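Local coordinates for protein salicylaldehyde dehydrogenase NahF (Pseudomonas putida, PDB 4JZ6) that probably catalyses the NAD+-dependent oxidation of salicylaldehyde to salicylate, a step in naphthalene degradation, at residues 54-60 against 227-232; 314-318 against 403-407. Numbering follows the deposited sequence.

Contact 1 of 2, residues 54-60 against 227-232; sequences ATVTDAI and EIADAL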
loop_
_atom_site.group_PDB
_atom_site.type_symbol
_atom_site.label_atom_id
_atom_site.label_comp_id
_atom_site.label_asym_id
_atom_site.label_seq_id
_atom_site.Cartn_x
_atom_site.Cartn_y
_atom_site.Cartn_z
ATOM N N ALA A 54 0.006 25.324 -15.989
ATOM C CA ALA A 54 -1.220 25.047 -15.246
ATOM C C ALA A 54 -1.267 25.744 -13.896
ATOM O O ALA A 54 -0.241 25.949 -13.253
ATOM C CB ALA A 54 -1.395 23.551 -15.063
ATOM N N THR A 55 -2.469 26.121 -13.484
ATOM C CA THR A 55 -2.682 26.656 -12.150
ATOM C C THR A 55 -3.388 25.604 -11.315
ATOM O O THR A 55 -3.784 24.556 -11.831
ATOM C CB THR A 55 -3.562 27.908 -12.167
ATOM O OG1 THR A 55 -4.858 27.574 -12.682
ATOM C CG2 THR A 55 -2.929 28.991 -13.023
ATOM N N VAL A 56 -3.542 25.890 -10.026
ATOM C CA VAL A 56 -4.303 25.022 -9.140
ATOM C C VAL A 56 -5.727 24.898 -9.665
ATOM O O VAL A 56 -6.309 23.808 -9.658
ATOM C CB VAL A 56 -4.317 25.571 -7.707
ATOM C CG1 VAL A 56 -5.355 24.849 -6.865
ATOM C CG2 VAL A 56 -2.939 25.442 -7.089
ATOM N N THR A 57 -6.270 26.016 -10.143
ATOM C CA THR A 57 -7.598 26.030 -10.737
ATOM C C THR A 57 -7.706 25.016 -11.869
ATOM O O THR A 57 -8.682 24.273 -11.946
ATOM C CB THR A 57 -7.975 27.427 -11.271
ATOM O OG1 THR A 57 -7.892 28.391 -10.213
ATOM C CG2 THR A 57 -9.392 27.412 -11.822
ATOM N N ASP A 58 -6.697 24.986 -12.741
ATOM C CA ASP A 58 -6.667 24.026 -13.847
ATOM C C ASP A 58 -6.652 22.598 -13.320
ATOM O O ASP A 58 -7.301 21.710 -13.875
ATOM C CB ASP A 58 -5.454 24.254 -14.758
ATOM C CG ASP A 58 -5.526 25.572 -15.522
ATOM O OD1 ASP A 58 -6.417 25.721 -16.391
ATOM O OD2 ASP A 58 -4.679 26.457 -15.267
ATOM N N ALA A 59 -5.915 22.385 -12.237
ATOM C CA ALA A 59 -5.786 21.056 -11.661
ATOM C C ALA A 59 -7.120 20.548 -11.117
ATOM O O ALA A 59 -7.453 19.372 -11.265
ATOM C CB ALA A 59 -4.726 21.054 -10.573
ATOM N N ILE A 60 -7.881 21.432 -10.486
ATOM C CA ILE A 60 -9.171 21.037 -9.944
ATOM C C ILE A 60 -10.148 20.739 -11.082
ATOM O O ILE A 60 -10.948 19.800 -10.997
ATOM C CB ILE A 60 -9.746 22.111 -8.998
ATOM C CG1 ILE A 60 -8.758 22.399 -7.865
ATOM C CG2 ILE A 60 -11.072 21.666 -8.431
ATOM C CD1 ILE A 60 -8.274 21.156 -7.154
ATOM N N GLU A 227 2.376 22.760 -5.021
ATOM C CA GLU A 227 1.016 23.177 -4.686
ATOM C C GLU A 227 -0.042 22.557 -5.597
ATOM O O GLU A 227 -1.174 22.326 -5.173
ATOM C CB GLU A 227 0.894 24.701 -4.674
ATOM C CG GLU A 227 1.011 25.355 -6.029
ATOM C CD GLU A 227 0.730 26.836 -5.959
ATOM O OE1 GLU A 227 1.167 27.573 -6.873
ATOM O OE2 GLU A 227 0.067 27.259 -4.984
ATOM N N ILE A 228 0.325 22.295 -6.846
ATOM C CA ILE A 228 -0.569 21.604 -7.763
ATOM C C ILE A 228 -0.771 20.176 -7.273
ATOM O O ILE A 228 -1.888 19.656 -7.283
ATOM C CB ILE A 228 -0.029 21.626 -9.212
ATOM C CG1 ILE A 228 -0.274 23.005 -9.832
ATOM C CG2 ILE A 228 -0.679 20.540 -10.060
ATOM C CD1 ILE A 228 0.333 23.177 -11.197
ATOM N N ALA A 229 0.313 19.557 -6.816
ATOM C CA ALA A 229 0.238 18.219 -6.246
ATOM C C ALA A 229 -0.617 18.211 -4.975
ATOM O O ALA A 229 -1.505 17.367 -4.823
ATOM C CB ALA A 229 1.623 17.683 -5.968
ATOM N N ASP A 230 -0.355 19.161 -4.076
ATOM C CA ASP A 230 -1.104 19.269 -2.823
ATOM C C ASP A 230 -2.599 19.401 -3.068
ATOM O O ASP A 230 -3.403 18.774 -2.380
ATOM C CB ASP A 230 -0.629 20.466 -1.995
ATOM C CG ASP A 230 0.815 20.337 -1.549
ATOM O OD1 ASP A 230 1.338 19.203 -1.497
ATOM O OD2 ASP A 230 1.430 21.381 -1.242
ATOM N N ALA A 231 -2.965 20.219 -4.052
ATOM C CA ALA A 231 -4.372 20.449 -4.377
ATOM C C ALA A 231 -5.049 19.178 -4.881
ATOM O O ALA A 231 -6.202 18.892 -4.543
ATOM C CB ALA A 231 -4.498 21.548 -5.403
ATOM N N LEU A 232 -4.324 18.422 -5.699
ATOM C CA LEU A 232 -4.851 17.184 -6.251
ATOM C C LEU A 232 -4.965 16.083 -5.190
ATOM O O LEU A 232 -5.941 15.332 -5.158
ATOM C CB LEU A 232 -3.998 16.743 -7.441
ATOM C CG LEU A 232 -4.180 17.673 -8.645
ATOM C CD1 LEU A 232 -3.009 17.581 -9.607
ATOM C CD2 LEU A 232 -5.489 17.360 -9.364
#

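Contact 2 of 2, residues 314-318 against 403-407; sequences ADEFV and VVIRC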
loop_
_atom_site.group_PDB
_atom_site.type_symbol
_atom_site.label_atom_id
_atom_site.label_comp_id
_atom_site.label_asym_id
_atom_site.label_seq_id
_atom_site.Cartn_x
_atom_site.Cartn_y
_atom_site.Cartn_z
ATOM N N ALA A 314 38.816 -7.804 -8.698
ATOM C CA ALA A 314 38.596 -6.364 -8.858
ATOM C C ALA A 314 39.528 -5.648 -9.839
ATOM O O ALA A 314 39.060 -4.992 -10.771
ATOM C CB ALA A 314 38.653 -5.681 -7.507
ATOM N N ASP A 315 40.834 -5.755 -9.610
ATOM C CA ASP A 315 41.818 -5.079 -10.452
ATOM C C ASP A 315 41.642 -5.405 -11.931
ATOM O O ASP A 315 41.714 -4.517 -12.784
ATOM C CB ASP A 315 43.244 -5.423 -10.013
ATOM C CG ASP A 315 43.679 -4.655 -8.780
ATOM O OD1 ASP A 315 43.157 -3.546 -8.551
ATOM O OD2 ASP A 315 44.555 -5.160 -8.046
ATOM N N GLU A 316 41.409 -6.678 -12.233
ATOM C CA GLU A 316 41.242 -7.105 -13.614
ATOM C C GLU A 316 39.935 -6.569 -14.176
ATOM O O GLU A 316 39.903 -6.023 -15.278
ATOM C CB GLU A 316 41.269 -8.626 -13.713
ATOM C CG GLU A 316 41.072 -9.166 -15.116
ATOM C CD GLU A 316 40.933 -10.681 -15.136
ATOM O OE1 GLU A 316 41.158 -11.322 -14.081
ATOM O OE2 GLU A 316 40.589 -11.234 -16.204
ATOM N N PHE A 317 38.861 -6.719 -13.405
ATOM C CA PHE A 317 37.541 -6.250 -13.818
ATOM C C PHE A 317 37.516 -4.745 -14.044
ATOM O O PHE A 317 36.959 -4.269 -15.037
ATOM C CB PHE A 317 36.481 -6.623 -12.781
ATOM C CG PHE A 317 35.151 -5.972 -13.020
ATOM C CD1 PHE A 317 34.237 -6.540 -13.892
ATOM C CD2 PHE A 317 34.816 -4.788 -12.378
ATOM C CE1 PHE A 317 33.014 -5.939 -14.118
ATOM C CE2 PHE A 317 33.598 -4.181 -12.601
ATOM C CZ PHE A 317 32.694 -4.757 -13.471
ATOM N N VAL A 318 38.097 -4.000 -13.109
ATOM C CA VAL A 318 38.134 -2.546 -13.206
ATOM C C VAL A 318 38.898 -2.104 -14.452
ATOM O O VAL A 318 38.491 -1.170 -15.141
ATOM C CB VAL A 318 38.740 -1.897 -11.932
ATOM C CG1 VAL A 318 38.995 -0.411 -12.142
ATOM C CG2 VAL A 318 37.821 -2.103 -10.744
ATOM N N VAL A 403 30.298 3.902 -9.119
ATOM C CA VAL A 403 31.322 3.599 -8.118
ATOM C C VAL A 403 31.623 2.107 -7.948
ATOM O O VAL A 403 30.737 1.255 -8.067
ATOM C CB VAL A 403 30.974 4.198 -6.736
ATOM C CG1 VAL A 403 30.759 5.694 -6.847
ATOM C CG2 VAL A 403 29.751 3.522 -6.143
ATOM N N VAL A 404 32.888 1.809 -7.670
ATOM C CA VAL A 404 33.322 0.446 -7.405
ATOM C C VAL A 404 33.585 0.252 -5.915
ATOM O O VAL A 404 34.411 0.952 -5.325
ATOM C CB VAL A 404 34.610 0.097 -8.174
ATOM C CG1 VAL A 404 34.878 -1.388 -8.104
ATOM C CG2 VAL A 404 34.500 0.541 -9.617
ATOM N N ILE A 405 32.870 -0.691 -5.307
ATOM C CA ILE A 405 33.157 -1.083 -3.935
ATOM C C ILE A 405 33.727 -2.492 -3.936
ATOM O O ILE A 405 33.088 -3.430 -4.413
ATOM C CB ILE A 405 31.905 -1.053 -3.053
ATOM C CG1 ILE A 405 31.184 0.288 -3.203
ATOM C CG2 ILE A 405 32.290 -1.302 -1.609
ATOM C CD1 ILE A 405 29.770 0.282 -2.669
ATOM N N ARG A 406 34.942 -2.633 -3.426
ATOM C CA ARG A 406 35.593 -3.930 -3.383
ATOM C C ARG A 406 35.198 -4.658 -2.108
ATOM O O ARG A 406 34.950 -4.032 -1.076
ATOM C CB ARG A 406 37.108 -3.765 -3.465
ATOM C CG ARG A 406 37.591 -3.271 -4.814
ATOM C CD ARG A 406 38.948 -2.608 -4.722
ATOM N NE ARG A 406 39.404 -2.139 -6.026
ATOM C CZ ARG A 406 40.399 -2.685 -6.717
ATOM N NH1 ARG A 406 40.735 -2.184 -7.898
ATOM N NH2 ARG A 406 41.069 -3.723 -6.226
ATOM N N CYS A 407 35.130 -5.984 -2.186
ATOM C CA CYS A 407 34.737 -6.791 -1.039
ATOM C C CYS A 407 35.445 -8.130 -1.046
ATOM O O CYS A 407 36.009 -8.542 -2.059
ATOM C CB CYS A 407 33.226 -7.019 -1.031
ATOM S SG CYS A 407 32.614 -8.105 -2.350
#

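Contact 1 of 2, residues 54-60 against 227-232
Ile228, Val56 and Ala59 bury the most surface where the start of helix 56-73 packs against helix 225-233. The axes of the two short helical segments approach to 9.2 Å and cross at -34°, so the helices run roughly in the same direction. Their interface is apolar. Ile228 reaches the first turn of helix 56-73: its CD1 lies 3.5 Å from Ala54 O and its CG2 4.1 Å from Ala59 CB. Val56, whose CA is 5.2 Å from the CA of Ile228, sets its CG1 3.7 Å from Ala231 CB. The CA-to-CB bond of Ala59 points toward the partner helix, with its CB 3.9 Å from Leu232 CG; small alanines at 59 and 231 leave room for the branched side chains opposite them. Ile60 extends the patch, its CD1 lying 4.2 Å from Ala231 CB.

Helix 56-73 begins at this interface with a capping box, Thr55 being its N-cap: Asp58 N donates to Thr55 OG1 (3.2 Å), and Thr55 N donates to Asp58 OD2 (2.9 Å). Ser32 hydrogen-bonds to both capping side chains, while Ala54 O accepts from Arg224. Ala54, Ala59 and Leu232 also touch Leu218. This is helix-helix packing at the edge of a Rossmann-like sheet, where helix 225-233 belongs to the connection from edge strand 215-218 to strand 240-244 and helix 56-73 is laid alongside it.

Contact 2 of 2, residues 314-318 against 403-407
A helix-on-sheet contact, part apolar and part ionic, joins helix 311-327 to strand 401-407 of the seven-stranded sheet. The segments run nearly antiparallel, at 159°, with their axes 10.5 Å apart. In the buried part, Val318 and Val404 both point across the gap and meet at 4.0 Å between their CG2 and CG1 atoms. Arg406 supplies most of the remainder. Its extended side chain carries the guanidinium to the helix, where Asp315 OD1 accepts from both NH1 (2.9 Å) and NH2 (3.1 Å) in a salt bridge lying near the guanidinium plane. Ala314 CB covers one face of the group, 3.4 Å from Arg406 NH2. Asp384 forms a second salt bridge with Arg406, so the arginine links the helix to the neighbouring strand 381-384 as well. Val309 on strand 306-310 touches both Ala314 and Val404, continuing the apolar floor beneath the helix, whereas Ile405 and Cys407 pack on helix 410-418. Such layering belongs to an alpha/beta fold: helix 311-327 follows strand 306-310 and packs back across the adjacent parallel strand 401-407, as in a beta-alpha-beta unit with a long insertion before its second strand.

In the fold
From the N terminus, the chain first passes through residues 54-60 and returns at 227-232, so contact 1 closes a loop of 166 residues, just over half of them helical, that contains the first strands of the six-stranded sheet. The chain then completes that sheet's parallel strands and enters the seven-stranded one, passing the salicylaldehyde-pocket residues Ile300, Cys301 and Met302 before reaching 314. Contact 2 closes a shorter loop of 84 residues, which includes strands 366-369 and 381-384. The loops follow in series, neither nested nor crossed. Contact 1 and contact 2, whose nearest atoms are about 31 Å apart, lie on opposite sides of the chain's centre: one joins two helices beside the six-stranded sheet's edge, the other lays a helix on the seven-stranded sheet.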